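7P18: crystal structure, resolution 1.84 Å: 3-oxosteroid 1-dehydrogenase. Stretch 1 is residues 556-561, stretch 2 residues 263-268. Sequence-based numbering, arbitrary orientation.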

# COMPACT_ATOMS: atom_id res chain seq x y z
N HIS A 556 21.24 9.78 10.43
CA HIS A 556 21.88 11.04 10.03
C HIS A 556 21.84 12.02 11.20
O HIS A 556 22.87 12.71 11.46
CB HIS A 556 21.25 11.63 8.77
CG HIS A 556 22.00 12.80 8.26
ND1 HIS A 556 21.70 14.09 8.62
CD2 HIS A 556 23.09 12.87 7.45
CE1 HIS A 556 22.55 14.91 8.02
NE2 HIS A 556 23.37 14.17 7.25
N ILE A 557 20.70 12.11 11.87
CA ILE A 557 20.50 13.04 13.01
C ILE A 557 21.50 12.66 14.12
O ILE A 557 22.19 13.54 14.61
CB ILE A 557 19.05 13.02 13.50
CG1 ILE A 557 18.05 13.56 12.48
CG2 ILE A 557 18.95 13.76 14.82
CD1 ILE A 557 16.60 13.25 12.84
N ALA A 558 21.58 11.39 14.50
CA ALA A 558 22.55 10.90 15.51
C ALA A 558 24.02 11.14 15.09
O ALA A 558 24.82 11.51 15.97
CB ALA A 558 22.29 9.46 15.82
N ALA A 559 24.38 10.97 13.82
CA ALA A 559 25.78 11.05 13.34
C ALA A 559 26.24 12.51 13.35
O ALA A 559 27.46 12.73 13.24
CB ALA A 559 25.92 10.46 11.96
N SER A 560 25.30 13.45 13.48
CA SER A 560 25.52 14.92 13.44
C SER A 560 26.08 15.45 14.78
O SER A 560 26.62 16.55 14.74
CB SER A 560 24.25 15.63 13.08
OG SER A 560 23.75 15.15 11.85
N LYS A 561 25.97 14.71 15.89
CA LYS A 561 26.55 15.07 17.21
C LYS A 561 26.01 16.44 17.66
O LYS A 561 26.00 16.78 18.85
CB LYS A 561 28.08 15.08 17.12
CG LYS A 561 28.68 13.83 16.50
CD LYS A 561 28.07 12.53 17.05
CE LYS A 561 28.45 11.29 16.27
NZ LYS A 561 29.89 10.98 16.39
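Stretch 2, residues 263-268: RRGVVL

Stretch 2 meets the last turn of a helix that begins earlier in the chain and runs out close to the C-terminus. Its backbone turns a corner at Arg 263 and Arg 264 and then extends as a strand through Gly 265, Val 266, Val 267 and Leu 268, with phi/psi near -110/120 at the two valines. The approach is closest at the corner, where the CA atoms of Ile 557 and Arg 264 are 6.4 Å apart; beyond it the strand draws away from the helix terminus, so that Leu 268 is out of reach. The contact is small, burying 254 Å² over both sides, and most of it falls on Ile 557 and Arg 264.

His 556 does not touch stretch 2, and its ND1 is hydrogen-bonded elsewhere in the structure.

Ile 557 is the centre of the contact. Its CA-to-CB bond points sideways, but the end of the side chain comes nearer to stretch 2, with chi1 m and chi2 t. CG2 packs at 3.7 Å from CB of Arg 264, against the aliphatic start of that long side chain, while CD1 reaches along the strand, lying 4.4 Å from CA of Gly 265 and 4.1 Å from CG2 of Val 267. A branched apolar residue suits this buried place because it can fill space in two directions. Glycine suits the facing position: a CB there would point toward the helix and lie only 3.1 Å from CD1 of Ile 557, too close for two carbons. Val 267 adds a compact apolar surface beyond the glycine, whereas the CB of Val 266, between them, points away.

The backbone of Ile 557 supplies the polar half of the contact. Arg 264, with chi1, chi2 and chi3 all m, folds its side chain so that NH2 donates a hydrogen bond to O of Ile 557 at 3.1 Å, with an angle of 142° at the hydrogen. Near the end of a helix, carbonyl groups lose their usual i+4 amide partners, and a guanidinium can serve them. Within its own stretch, Ile 557 O accepts a weak bond from Ser 560 N, at 3.3 Å.

Ala 558 turns its methyl away from stretch 2, but its carbonyl oxygen lies near the guanidinium plane, 3.7 Å from NH2 of Arg 264. Ala 559 also points away and makes no contact; its small methyl is exposed.

Ser 560 points its CB toward stretch 2, yet its hydroxyl turns back to its own chain: OG donates to O of His 556 at 2.6 Å, a polar tie well placed where the helix runs out.

Lys 561 is poorly ordered and points away. Its N lies 3.4 Å from NH2 of Arg 264, but both are donors and no hydrogen bond joins them; its carbonyl carbon lies over one face of the guanidinium.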

# COMPACT_ATOMS: atom_id res chain seq x y z
N ARG A 263 15.57 20.06 19.02
CA ARG A 263 16.99 20.48 19.08
C ARG A 263 17.74 19.98 17.83
O ARG A 263 18.61 20.71 17.35
CB ARG A 263 17.69 19.90 20.30
CG ARG A 263 17.05 20.29 21.62
CD ARG A 263 18.01 20.06 22.77
NE ARG A 263 17.35 20.15 24.07
CZ ARG A 263 16.80 19.13 24.72
NH1 ARG A 263 16.75 17.92 24.19
NH2 ARG A 263 16.25 19.35 25.90
N ARG A 264 17.43 18.77 17.35
CA ARG A 264 18.26 18.04 16.35
C ARG A 264 17.50 17.89 15.03
O ARG A 264 18.13 18.05 13.97
CB ARG A 264 18.73 16.72 16.95
CG ARG A 264 19.54 16.91 18.23
CD ARG A 264 20.92 17.41 17.90
NE ARG A 264 21.70 16.32 17.35
CZ ARG A 264 22.24 15.34 18.07
NH1 ARG A 264 22.10 15.30 19.39
NH2 ARG A 264 22.93 14.37 17.46
N GLY A 265 16.20 17.58 15.05
CA GLY A 265 15.49 17.43 13.77
C GLY A 265 14.01 17.17 13.90
O GLY A 265 13.57 16.64 14.93
N VAL A 266 13.30 17.55 12.85
CA VAL A 266 11.86 17.26 12.63
C VAL A 266 11.79 16.28 11.47
O VAL A 266 12.30 16.64 10.39
CB VAL A 266 11.08 18.54 12.32
CG1 VAL A 266 9.66 18.25 11.84
CG2 VAL A 266 11.10 19.49 13.52
N VAL A 267 11.14 15.15 11.68
CA VAL A 267 10.92 14.14 10.62
C VAL A 267 9.45 14.21 10.20
O VAL A 267 8.59 13.88 11.04
CB VAL A 267 11.30 12.73 11.09
CG1 VAL A 267 11.10 11.70 9.98
CG2 VAL A 267 12.72 12.71 11.62
N LEU A 268 9.20 14.62 8.96
CA LEU A 268 7.83 14.64 8.39
C LEU A 268 7.53 13.25 7.83
O LEU A 268 8.06 12.91 6.75
CB LEU A 268 7.75 15.71 7.30
CG LEU A 268 8.05 17.13 7.80
CD1 LEU A 268 7.94 18.10 6.65
CD2 LEU A 268 7.16 17.54 8.98